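4-oxalmesaconate hydratase (Pseudomonas putida, PDB 5CGZ) catalyses the zinc-dependent hydration of oxalomesaconic acid enol to 4-carboxy-4-hydroxy-2-oxoadipic acid, the third step of gallate degradation. Local coordinates at residues V15-G20 with E197-V202; Q138-G141 with K147-G150; A46-K51 with A57-A62; D117-D122 with P159-Q164. One frame throughout, in Å; residues are numbered along the deposited sequence.

Contact 1. Residues V15-G20 with E197-V202; sequences VWRAGG and EYYTRV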
loop_
_atom_site.group_PDB
_atom_site.type_symbol
_atom_site.label_atom_id
_atom_site.label_comp_id
_atom_site.label_asym_id
_atom_site.label_seq_id
_atom_site.Cartn_x
_atom_site.Cartn_y
_atom_site.Cartn_z
ATOM N N VAL A 15 26.827 11.287 -8.505
ATOM C CA VAL A 15 27.996 10.412 -8.558
ATOM C C VAL A 15 27.697 9.071 -7.877
ATOM O O VAL A 15 27.889 8.022 -8.479
ATOM C CB VAL A 15 29.246 11.074 -7.910
ATOM C CG1 VAL A 15 30.427 10.104 -7.897
ATOM C CG2 VAL A 15 29.618 12.346 -8.664
ATOM N N TRP A 16 27.201 9.101 -6.642
ATOM C CA TRP A 16 26.872 7.855 -5.938
ATOM C C TRP A 16 25.803 7.040 -6.656
ATOM O O TRP A 16 25.895 5.811 -6.739
ATOM C CB TRP A 16 26.369 8.120 -4.516
ATOM C CG TRP A 16 27.190 9.034 -3.655
ATOM C CD1 TRP A 16 26.778 10.205 -3.084
ATOM C CD2 TRP A 16 28.545 8.834 -3.228
ATOM N NE1 TRP A 16 27.798 10.753 -2.338
ATOM C CE2 TRP A 16 28.892 9.933 -2.412
ATOM C CE3 TRP A 16 29.497 7.833 -3.454
ATOM C CZ2 TRP A 16 30.153 10.065 -1.829
ATOM C CZ3 TRP A 16 30.749 7.963 -2.872
ATOM C CH2 TRP A 16 31.065 9.072 -2.072
ATOM N N ARG A 17 24.788 7.729 -7.167
ATOM C CA ARG A 17 23.520 7.085 -7.534
ATOM C C ARG A 17 23.293 6.934 -9.030
ATOM O O ARG A 17 22.447 6.143 -9.441
ATOM C CB ARG A 17 22.344 7.878 -6.935
ATOM C CG ARG A 17 22.548 8.178 -5.474
ATOM C CD ARG A 17 21.366 8.836 -4.768
ATOM N NE ARG A 17 21.917 9.402 -3.543
ATOM C CZ ARG A 17 22.291 8.670 -2.498
ATOM N NH1 ARG A 17 22.104 7.350 -2.505
ATOM N NH2 ARG A 17 22.831 9.257 -1.445
ATOM N N ALA A 18 24.026 7.696 -9.841
ATOM C CA ALA A 18 23.777 7.723 -11.284
ATOM C C ALA A 18 25.047 7.640 -12.133
ATOM O O ALA A 18 24.969 7.704 -13.362
ATOM C CB ALA A 18 23.001 8.992 -11.649
ATOM N N GLY A 19 26.208 7.518 -11.487
ATOM C CA GLY A 19 27.475 7.522 -12.200
ATOM C C GLY A 19 27.530 6.473 -13.300
ATOM O O GLY A 19 27.934 6.760 -14.431
ATOM N N GLY A 20 27.108 5.256 -12.974
ATOM C CA GLY A 20 27.063 4.183 -13.956
ATOM C C GLY A 20 26.156 4.512 -15.127
ATOM O O GLY A 20 26.551 4.373 -16.281
ATOM N N GLU A 197 33.047 2.717 -0.358
ATOM C CA GLU A 197 32.860 1.305 -0.048
ATOM C C GLU A 197 31.388 0.918 -0.027
ATOM O O GLU A 197 31.022 -0.144 -0.517
ATOM C CB GLU A 197 33.503 0.968 1.299
ATOM C CG GLU A 197 35.017 1.008 1.269
ATOM C CD GLU A 197 35.634 1.394 2.610
ATOM O OE1 GLU A 197 34.963 1.254 3.660
ATOM O OE2 GLU A 197 36.797 1.846 2.606
ATOM N N TYR A 198 30.551 1.782 0.544
ATOM C CA TYR A 198 29.123 1.516 0.606
ATOM C C TYR A 198 28.542 1.374 -0.801
ATOM O O TYR A 198 27.803 0.433 -1.080
ATOM C CB TYR A 198 28.414 2.631 1.368
ATOM C CG TYR A 198 26.938 2.406 1.630
ATOM C CD1 TYR A 198 25.969 2.831 0.720
ATOM C CD2 TYR A 198 26.511 1.795 2.808
ATOM C CE1 TYR A 198 24.598 2.638 0.974
ATOM C CE2 TYR A 198 25.155 1.596 3.071
ATOM C CZ TYR A 198 24.203 2.023 2.157
ATOM O OH TYR A 198 22.860 1.825 2.437
ATOM N N TYR A 199 28.879 2.295 -1.699
ATOM C CA TYR A 199 28.240 2.278 -3.011
ATOM C C TYR A 199 28.893 1.271 -3.945
ATOM O O TYR A 199 28.268 0.826 -4.905
ATOM C CB TYR A 199 28.198 3.695 -3.597
ATOM C CG TYR A 199 27.077 4.422 -2.914
ATOM C CD1 TYR A 199 25.757 4.165 -3.268
ATOM C CD2 TYR A 199 27.316 5.276 -1.845
ATOM C CE1 TYR A 199 24.707 4.776 -2.608
ATOM C CE2 TYR A 199 26.266 5.898 -1.179
ATOM C CZ TYR A 199 24.964 5.639 -1.566
ATOM O OH TYR A 199 23.914 6.239 -0.916
ATOM N N THR A 200 30.114 0.858 -3.626
ATOM C CA THR A 200 30.684 -0.328 -4.264
ATOM C C THR A 200 29.870 -1.568 -3.883
ATOM O O THR A 200 29.506 -2.382 -4.741
ATOM C CB THR A 200 32.163 -0.542 -3.864
ATOM O OG1 THR A 200 32.937 0.581 -4.305
ATOM C CG2 THR A 200 32.716 -1.822 -4.500
ATOM N N ARG A 201 29.581 -1.718 -2.592
ATOM C CA ARG A 201 28.788 -2.864 -2.158
ATOM C C ARG A 201 27.387 -2.816 -2.775
ATOM O O ARG A 201 26.861 -3.854 -3.179
ATOM C CB ARG A 201 28.728 -2.940 -0.626
ATOM C CG ARG A 201 30.068 -3.398 -0.010
ATOM C CD ARG A 201 29.970 -3.707 1.470
ATOM N NE ARG A 201 29.468 -2.569 2.231
ATOM C CZ ARG A 201 30.223 -1.729 2.930
ATOM N NH1 ARG A 201 31.545 -1.887 2.983
ATOM N NH2 ARG A 201 29.651 -0.729 3.586
ATOM N N VAL A 202 26.797 -1.620 -2.875
ATOM C CA VAL A 202 25.478 -1.477 -3.508
ATOM C C VAL A 202 25.502 -2.022 -4.935
ATOM O O VAL A 202 24.647 -2.819 -5.313
ATOM C CB VAL A 202 24.993 -0.006 -3.558
ATOM C CG1 VAL A 202 23.724 0.112 -4.427
ATOM C CG2 VAL A 202 24.718 0.522 -2.149
#
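Trp16 and Tyr199 stand where helix 13-27 and helix 193-212 come nearest in the two segments, their CA atoms 6.4 Å apart. Helix 13-27 follows the first strand of the Rossmann-like fold, and helix 193-212 lies against it. With CG set opposite its own carbonyl carbon (chi1 -78°), the Tyr199 side chain crosses the gap and lies flat under Trp16. The Trp16 CB methylene sits almost squarely over the ring, 3.9 Å from the Tyr199 centroid, a CH-pi contact; Tyr198 CD1 covers the opposite face. The indole is nearly parallel to the phenol but slid aside, so Trp16 CE3 reaches Tyr199 CD2 at 3.7 Å with little overlap. Tyrosine suits the place because its hydroxyl goes on beyond this apolar layer to accept from Arg17 and to bond His160 ND1. A phenylalanine here would probably keep the ring packing but leave Arg17 and His160 without their shared partner, the guanidinium then held less firmly, by the zinc ligand Asp13 in a salt bridge and by Glu158 O. Arg17 NH1 meets Tyr199 OH at 2.7 Å, bent at hydrogen (139°), while Arg17 NH2 adds a weak 3.2 Å bond to the same oxygen.

Contact 2. Residues Q138-G141 with K147-G150; sequences QAEG and KIVG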
loop_
_atom_site.group_PDB
_atom_site.type_symbol
_atom_site.label_atom_id
_atom_site.label_comp_id
_atom_site.label_asym_id
_atom_site.label_seq_id
_atom_site.Cartn_x
_atom_site.Cartn_y
_atom_site.Cartn_z
ATOM N N GLN A 138 6.314 20.318 -21.464
ATOM C CA GLN A 138 5.398 19.702 -22.424
ATOM C C GLN A 138 4.328 20.672 -22.948
ATOM O O GLN A 138 3.695 20.410 -23.969
ATOM C CB GLN A 138 4.689 18.502 -21.788
ATOM C CG GLN A 138 5.572 17.306 -21.445
ATOM C CD GLN A 138 4.776 16.225 -20.717
ATOM O OE1 GLN A 138 3.825 16.536 -19.994
ATOM N NE2 GLN A 138 5.156 14.955 -20.907
ATOM N N ALA A 139 4.103 21.771 -22.233
ATOM C CA ALA A 139 2.938 22.621 -22.502
ATOM C C ALA A 139 3.170 23.577 -23.670
ATOM O O ALA A 139 4.104 24.377 -23.654
ATOM C CB ALA A 139 2.560 23.409 -21.256
ATOM N N GLU A 140 2.310 23.496 -24.681
ATOM C CA GLU A 140 2.461 24.341 -25.857
ATOM C C GLU A 140 2.165 25.802 -25.500
ATOM O O GLU A 140 2.477 26.714 -26.260
ATOM C CB GLU A 140 1.564 23.830 -26.995
ATOM C CG GLU A 140 2.113 22.530 -27.600
ATOM C CD GLU A 140 1.252 21.937 -28.707
ATOM O OE1 GLU A 140 1.073 20.695 -28.717
ATOM O OE2 GLU A 140 0.768 22.697 -29.574
ATOM N N GLY A 141 1.607 26.017 -24.311
ATOM C CA GLY A 141 1.350 27.360 -23.818
ATOM C C GLY A 141 2.500 27.915 -22.991
ATOM O O GLY A 141 2.475 29.075 -22.569
ATOM N N LYS A 147 10.037 24.411 -29.280
ATOM C CA LYS A 147 9.810 22.976 -29.409
ATOM C C LYS A 147 9.509 22.359 -28.036
ATOM O O LYS A 147 10.309 22.489 -27.108
ATOM C CB LYS A 147 11.026 22.292 -30.036
ATOM C CG LYS A 147 10.803 20.816 -30.293
ATOM C CD LYS A 147 12.085 20.104 -30.697
ATOM C CE LYS A 147 11.800 18.630 -30.971
ATOM N NZ LYS A 147 13.031 17.793 -30.876
ATOM N N ILE A 148 8.360 21.701 -27.904
ATOM C CA ILE A 148 7.972 21.132 -26.618
ATOM C C ILE A 148 8.713 19.828 -26.347
ATOM O O ILE A 148 9.276 19.207 -27.251
ATOM C CB ILE A 148 6.450 20.866 -26.531
ATOM C CG1 ILE A 148 6.044 19.731 -27.475
ATOM C CG2 ILE A 148 5.662 22.137 -26.828
ATOM C CD1 ILE A 148 4.570 19.400 -27.429
ATOM N N VAL A 149 8.710 19.426 -25.084
ATOM C CA VAL A 149 9.240 18.138 -24.664
ATOM C C VAL A 149 8.183 17.050 -24.889
ATOM O O VAL A 149 6.977 17.327 -24.823
ATOM C CB VAL A 149 9.670 18.204 -23.182
ATOM C CG1 VAL A 149 9.625 16.843 -22.524
ATOM C CG2 VAL A 149 11.053 18.844 -23.070
ATOM N N GLY A 150 8.625 15.826 -25.176
ATOM C CA GLY A 150 7.710 14.700 -25.332
ATOM C C GLY A 150 7.389 14.058 -23.984
ATOM O O GLY A 150 6.974 14.747 -23.050
#
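Gln138 NE2 donates to Gly150 O over 2.8 Å, and the bond is fairly straight at hydrogen (158°). The acceptor lies close to the plane of the Gln138 amide, while the donor stands somewhat tilted from the plane of the Gly150 carbonyl. An extended chain beyond CG carries the amide to this oxygen, and on the way Gln138 CG passes 3.7 Å from Val149 O. Glutamine fits because its methylenes can lie along the backbone while its end supplies an N-H to a carbonyl. Were the residue an alanine, Gly150 O would probably lose this donor and a gap would open beside Val149 where the methylenes lay. Next to this bond, Ile148 turns its side chain to the Gln138 backbone: CD1 lies 3.7 Å from Gln138 O. CG1 takes the crowded position between backbone N and carbonyl carbon (chi1 68°), which leaves Ile148 CG2 to meet Glu140 CG, also at 3.7 Å. The two segments are the limbs of the loop that leads from helix 122-138 back to strand 154-157, the return half of a beta-alpha-beta unit in the Rossmann-like sheet. Backbone bonding between Val149 and Ala137 ties the returning limb to the end of that helix. Tyr102 and Arg103 of helix 92-105 back Val149 and Ile148. While the CG methylene of Glu140 makes its closest contact with isoleucine, the carboxylate turns to another chain, where OE1 forms a salt bridge with Arg50 of a neighbouring subunit; Thr217 of a further subunit packs on both Glu140 and Ile148.

Contact 3. Residues A46-K51 with A57-A62; sequences AKLWRK and AKVKDA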
loop_
_atom_site.group_PDB
_atom_site.type_symbol
_atom_site.label_atom_id
_atom_site.label_comp_id
_atom_site.label_asym_id
_atom_site.label_seq_id
_atom_site.Cartn_x
_atom_site.Cartn_y
_atom_site.Cartn_z
ATOM N N ALA A 46 30.185 17.384 6.059
ATOM C CA ALA A 46 30.641 17.354 7.448
ATOM C C ALA A 46 32.165 17.462 7.591
ATOM O O ALA A 46 32.656 18.200 8.444
ATOM C CB ALA A 46 30.139 16.083 8.132
ATOM N N LYS A 47 32.903 16.726 6.764
ATOM C CA LYS A 47 34.361 16.755 6.820
ATOM C C LYS A 47 34.892 18.176 6.693
ATOM O O LYS A 47 35.767 18.590 7.453
ATOM C CB LYS A 47 34.964 15.882 5.727
ATOM C CG LYS A 47 34.916 14.393 6.015
ATOM C CD LYS A 47 35.920 13.992 7.082
ATOM C CE LYS A 47 36.325 12.524 6.937
ATOM N NZ LYS A 47 35.177 11.598 7.125
ATOM N N LEU A 48 34.347 18.930 5.745
ATOM C CA LEU A 48 34.789 20.304 5.553
ATOM C C LEU A 48 34.444 21.181 6.753
ATOM O O LEU A 48 35.269 21.975 7.196
ATOM C CB LEU A 48 34.195 20.891 4.268
ATOM C CG LEU A 48 34.793 20.269 3.005
ATOM C CD1 LEU A 48 34.216 20.892 1.750
ATOM C CD2 LEU A 48 36.307 20.417 3.035
ATOM N N TRP A 49 33.237 21.038 7.293
ATOM C CA TRP A 49 32.836 21.877 8.422
ATOM C C TRP A 49 33.677 21.604 9.668
ATOM O O TRP A 49 33.774 22.450 10.552
ATOM C CB TRP A 49 31.345 21.696 8.731
ATOM C CG TRP A 49 30.493 22.373 7.706
ATOM C CD1 TRP A 49 29.710 21.777 6.756
ATOM C CD2 TRP A 49 30.380 23.786 7.494
ATOM N NE1 TRP A 49 29.100 22.738 5.981
ATOM C CE2 TRP A 49 29.496 23.979 6.414
ATOM C CE3 TRP A 49 30.936 24.910 8.122
ATOM C CZ2 TRP A 49 29.152 25.249 5.946
ATOM C CZ3 TRP A 49 30.595 26.171 7.657
ATOM C CH2 TRP A 49 29.710 26.331 6.581
ATOM N N ARG A 50 34.299 20.431 9.722
ATOM C CA ARG A 50 35.155 20.077 10.844
ATOM C C ARG A 50 36.545 20.727 10.758
ATOM O O ARG A 50 37.264 20.799 11.754
ATOM C CB ARG A 50 35.278 18.560 10.941
ATOM C CG ARG A 50 33.996 17.897 11.413
ATOM C CD ARG A 50 34.036 16.406 11.203
ATOM N NE ARG A 50 32.721 15.798 11.393
ATOM C CZ ARG A 50 32.455 14.522 11.138
ATOM N NH1 ARG A 50 33.415 13.726 10.688
ATOM N NH2 ARG A 50 31.234 14.039 11.329
ATOM N N LYS A 51 36.921 21.202 9.577
ATOM C CA LYS A 51 38.118 22.027 9.444
ATOM C C LYS A 51 37.842 23.403 10.041
ATOM O O LYS A 51 36.689 23.788 10.242
ATOM C CB LYS A 51 38.542 22.164 7.981
ATOM C CG LYS A 51 38.943 20.866 7.297
ATOM C CD LYS A 51 39.269 21.128 5.830
ATOM C CE LYS A 51 40.093 20.000 5.208
ATOM N NZ LYS A 51 39.390 18.682 5.204
ATOM N N ALA A 57 30.688 29.418 1.263
ATOM C CA ALA A 57 31.316 29.735 -0.019
ATOM C C ALA A 57 32.487 28.801 -0.273
ATOM O O ALA A 57 32.659 28.294 -1.384
ATOM C CB ALA A 57 31.773 31.193 -0.062
ATOM N N LYS A 58 33.283 28.552 0.763
ATOM C CA LYS A 58 34.410 27.642 0.619
ATOM C C LYS A 58 33.931 26.216 0.364
ATOM O O LYS A 58 34.514 25.493 -0.451
ATOM C CB LYS A 58 35.305 27.668 1.855
ATOM C CG LYS A 58 36.127 28.954 2.050
ATOM C CD LYS A 58 37.210 28.692 3.098
ATOM C CE LYS A 58 37.629 29.936 3.856
ATOM N NZ LYS A 58 38.611 29.556 4.912
ATOM N N VAL A 59 32.871 25.806 1.057
ATOM C CA VAL A 59 32.343 24.457 0.858
ATOM C C VAL A 59 31.836 24.299 -0.572
ATOM O O VAL A 59 32.177 23.326 -1.256
ATOM C CB VAL A 59 31.220 24.125 1.853
ATOM C CG1 VAL A 59 30.645 22.737 1.556
ATOM C CG2 VAL A 59 31.761 24.175 3.267
ATOM N N LYS A 60 31.060 25.275 -1.034
ATOM C CA LYS A 60 30.530 25.234 -2.396
ATOM C C LYS A 60 31.645 25.114 -3.436
ATOM O O LYS A 60 31.511 24.367 -4.417
ATOM C CB LYS A 60 29.677 26.476 -2.687
ATOM C CG LYS A 60 28.374 26.573 -1.889
ATOM C CD LYS A 60 27.580 27.804 -2.338
ATOM C CE LYS A 60 26.395 28.077 -1.439
ATOM N NZ LYS A 60 25.590 29.208 -1.973
ATOM N N ASP A 61 32.741 25.845 -3.230
ATOM C CA ASP A 61 33.867 25.782 -4.164
ATOM C C ASP A 61 34.435 24.376 -4.221
ATOM O O ASP A 61 34.685 23.844 -5.303
ATOM C CB ASP A 61 34.980 26.770 -3.779
ATOM C CG ASP A 61 34.607 28.214 -4.059
ATOM O OD1 ASP A 61 33.684 28.456 -4.873
ATOM O OD2 ASP A 61 35.245 29.110 -3.465
ATOM N N ALA A 62 34.650 23.776 -3.054
ATOM C CA ALA A 62 35.187 22.422 -3.005
ATOM C C ALA A 62 34.219 21.431 -3.676
ATOM O O ALA A 62 34.627 20.602 -4.497
ATOM C CB ALA A 62 35.474 22.019 -1.561
#
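Leu48 O accepts from Lys51 N at 3.0 Å, an i to i+3 bond within the turn that carries Leu48, whose side chain reaches Val59 and Ala62. Another polar group is settled close by: Trp49 NE1 gives its N-H to Glu41 O, which helps to fix the turn of the indole. Across the contact itself there is no hydrogen bond. Helix 46-50 and segment 57-62 of helix 56-74 belong to two consecutive helices that fold back on each other obliquely, their directions 136° apart and their axes 10.4 Å at closest approach. Val59 is the hub. It is beta-branched, with CG1 anti to its backbone N (chi1 177°), and its two methyls diverge to separate partners. CG1 meets Leu48 CD1 at 4.0 Å, and CG2 lies over a face of the Trp49 indole, 4.2 Å from the centroid of the six-membered ring, a CH-pi contact displaced toward the rim near CE2 and CZ2. One turn on, Ala62 CB touches the same Leu48 CD1 at 3.7 Å; alanine's small side chain lets a single leucine methyl span both residues. Ser45, next to the zinc ligand Glu44, also packs on Val59, so the helix pair borders the segment that leads to the metal. Gly141 of a neighbouring subunit packs on Trp49. Because methyls and an aromatic face are all that meet between the two helices, their hold probably depends on shape and burial, while the Trp49 NE1 bond to Glu41 O steadies the indole that Val59 packs on.

Contact 4. Residues D117-D122 with P159-Q164; sequences DPYNYD and PHQPEQ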
loop_
_atom_site.group_PDB
_atom_site.type_symbol
_atom_site.label_atom_id
_atom_site.label_comp_id
_atom_site.label_asym_id
_atom_site.label_seq_id
_atom_site.Cartn_x
_atom_site.Cartn_y
_atom_site.Cartn_z
ATOM N N ASP A 117 11.756 10.070 1.394
ATOM C CA ASP A 117 13.079 9.959 1.989
ATOM C C ASP A 117 13.037 10.547 3.389
ATOM O O ASP A 117 13.172 11.761 3.563
ATOM C CB ASP A 117 14.118 10.678 1.133
ATOM C CG ASP A 117 15.546 10.372 1.561
ATOM O OD1 ASP A 117 15.777 10.002 2.738
ATOM O OD2 ASP A 117 16.442 10.500 0.702
ATOM N N PRO A 118 12.832 9.686 4.392
ATOM C CA PRO A 118 12.752 10.154 5.781
ATOM C C PRO A 118 14.102 10.643 6.320
ATOM O O PRO A 118 14.160 11.143 7.441
ATOM C CB PRO A 118 12.255 8.917 6.550
ATOM C CG PRO A 118 12.491 7.744 5.649
ATOM C CD PRO A 118 12.481 8.260 4.240
ATOM N N TYR A 119 15.166 10.522 5.533
ATOM C CA TYR A 119 16.476 10.989 5.988
ATOM C C TYR A 119 16.893 12.316 5.354
ATOM O O TYR A 119 17.854 12.942 5.801
ATOM C CB TYR A 119 17.533 9.910 5.730
ATOM C CG TYR A 119 17.178 8.657 6.481
ATOM C CD1 TYR A 119 17.554 8.497 7.814
ATOM C CD2 TYR A 119 16.405 7.659 5.884
ATOM C CE1 TYR A 119 17.194 7.347 8.532
ATOM C CE2 TYR A 119 16.037 6.515 6.587
ATOM C CZ TYR A 119 16.433 6.362 7.910
ATOM O OH TYR A 119 16.070 5.222 8.603
ATOM N N ASN A 120 16.152 12.768 4.346
ATOM C CA ASN A 120 16.567 13.952 3.601
ATOM C C ASN A 120 15.429 14.580 2.809
ATOM O O ASN A 120 15.076 14.092 1.731
ATOM C CB ASN A 120 17.703 13.586 2.654
ATOM C CG ASN A 120 18.535 14.779 2.258
ATOM O OD1 ASN A 120 18.007 15.825 1.863
ATOM N ND2 ASN A 120 19.849 14.640 2.378
ATOM N N TYR A 121 14.866 15.665 3.333
ATOM C CA TYR A 121 13.726 16.321 2.695
ATOM C C TYR A 121 14.086 16.935 1.339
ATOM O O TYR A 121 13.222 17.087 0.473
ATOM C CB TYR A 121 13.139 17.393 3.631
ATOM C CG TYR A 121 12.038 16.848 4.518
ATOM C CD1 TYR A 121 12.293 15.827 5.424
ATOM C CD2 TYR A 121 10.743 17.344 4.438
ATOM C CE1 TYR A 121 11.285 15.309 6.223
ATOM C CE2 TYR A 121 9.731 16.838 5.237
ATOM C CZ TYR A 121 10.007 15.821 6.124
ATOM O OH TYR A 121 8.998 15.309 6.908
ATOM N N ASP A 122 15.355 17.284 1.143
ATOM C CA ASP A 122 15.767 17.882 -0.127
ATOM C C ASP A 122 15.608 16.908 -1.306
ATOM O O ASP A 122 15.388 17.318 -2.449
ATOM C CB ASP A 122 17.225 18.347 -0.063
ATOM C CG ASP A 122 17.454 19.476 0.933
ATOM O OD1 ASP A 122 16.488 19.987 1.547
ATOM O OD2 ASP A 122 18.628 19.860 1.094
ATOM N N PRO A 159 18.123 5.335 -3.310
ATOM C CA PRO A 159 18.454 6.113 -2.105
ATOM C C PRO A 159 19.320 5.307 -1.142
ATOM O O PRO A 159 19.474 4.086 -1.296
ATOM C CB PRO A 159 17.089 6.441 -1.497
ATOM C CG PRO A 159 16.139 5.451 -2.064
ATOM C CD PRO A 159 16.722 4.889 -3.338
ATOM N N HIS A 160 19.902 5.995 -0.168
ATOM C CA HIS A 160 20.834 5.370 0.761
ATOM C C HIS A 160 20.165 4.230 1.528
ATOM O O HIS A 160 20.768 3.167 1.737
ATOM C CB HIS A 160 21.388 6.413 1.733
ATOM C CG HIS A 160 22.588 5.948 2.494
ATOM N ND1 HIS A 160 23.799 5.689 1.886
ATOM C CD2 HIS A 160 22.768 5.693 3.815
ATOM C CE1 HIS A 160 24.675 5.308 2.798
ATOM N NE2 HIS A 160 24.076 5.301 3.977
ATOM N N GLN A 161 18.914 4.449 1.927
ATOM C CA GLN A 161 18.149 3.426 2.646
ATOM C C GLN A 161 16.859 3.104 1.891
ATOM O O GLN A 161 15.785 3.654 2.184
ATOM C CB GLN A 161 17.871 3.893 4.073
ATOM C CG GLN A 161 19.169 4.016 4.858
ATOM C CD GLN A 161 18.967 4.353 6.322
ATOM O OE1 GLN A 161 18.461 3.539 7.105
ATOM N NE2 GLN A 161 19.381 5.555 6.703
ATOM N N PRO A 162 16.974 2.226 0.883
ATOM C CA PRO A 162 15.888 2.037 -0.085
ATOM C C PRO A 162 14.569 1.588 0.557
ATOM O O PRO A 162 13.535 2.175 0.236
ATOM C CB PRO A 162 16.441 0.963 -1.045
ATOM C CG PRO A 162 17.642 0.380 -0.378
ATOM C CD PRO A 162 18.173 1.428 0.562
ATOM N N GLU A 163 14.589 0.592 1.442
ATOM C CA GLU A 163 13.331 0.128 2.033
ATOM C C GLU A 163 12.668 1.203 2.895
ATOM O O GLU A 163 11.451 1.321 2.880
ATOM C CB GLU A 163 13.536 -1.135 2.871
ATOM C CG GLU A 163 14.019 -2.343 2.091
ATOM C CD GLU A 163 15.534 -2.487 2.089
ATOM O OE1 GLU A 163 16.250 -1.547 2.511
ATOM O OE2 GLU A 163 16.014 -3.552 1.659
ATOM N N GLN A 164 13.456 1.987 3.639
ATOM C CA GLN A 164 12.874 3.045 4.465
ATOM C C GLN A 164 12.225 4.096 3.565
ATOM O O GLN A 164 11.303 4.785 3.977
ATOM C CB GLN A 164 13.922 3.712 5.375
ATOM C CG GLN A 164 14.771 2.741 6.219
ATOM C CD GLN A 164 13.942 1.755 7.005
ATOM O OE1 GLN A 164 12.795 2.037 7.370
ATOM N NE2 GLN A 164 14.516 0.578 7.273
HETATM O O HOH W 1 17.839 7.232 2.383
#
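Pro118 and Tyr119, the central pair of a type I beta turn from Asp117 to Asn120, meet Gln161 and Gln164 in the loop after strand 154-157. The turn is also an Asx turn: Asp117 OD1 accepts from Tyr119 N at 2.9 Å. The Gln161 amide lies over one face of the Tyr119 ring, with NE2 above its centre, 3.3 Å from Tyr119 CZ, and the planes 30° apart. Gln164 CB comes instead at the ring edge, 3.7 Å from Tyr119 CE2, and Pro118 CG rests 3.6 Å from Gln164 O. Tyr119 OH and Gln161 OE1 are not bonded to each other; Asn213 of a neighbouring subunit takes both, accepting at OD1 with the phenol and donating from ND2 to the amide oxygen. Phe232 of another subunit also meets the ring. A water accepts from Gln161 N and reaches Asp117 OD1 only weakly. Aspartate suits its place because its second oxygen, OD2, hydrogen-bonds ND1 of the zinc ligand His123, while Asp122 OD2 likewise bonds NE2 of the zinc ligand His10. Carboxylates bracing metal-binding histidines are a familiar second shell of zinc sites, here on loops at the carboxyl ends of Rossmann-like strands.

Overall arrangement
From the N terminus, helix 13-27 meets helix 193-212 only late in the chain, so contact 1 closes the longest loop and encloses the other three. Contact 3 closes first, a short turn-back between strands 31-36 and 76-80. Contact 4 then joins the loops that follow strands 110-112 and 154-157, and contact 2, at the far end of helix 122-138, nests within it; none cross. Contacts 1 and 4 touch through His160, which both Tyr198 and Tyr199 hold, and so link the helical pair to the loops beside the zinc. Contacts 2 and 3 lie about 40 Å apart between centres in one chain, yet Glu140 and Arg50 join them between neighbouring subunits of the hexamer.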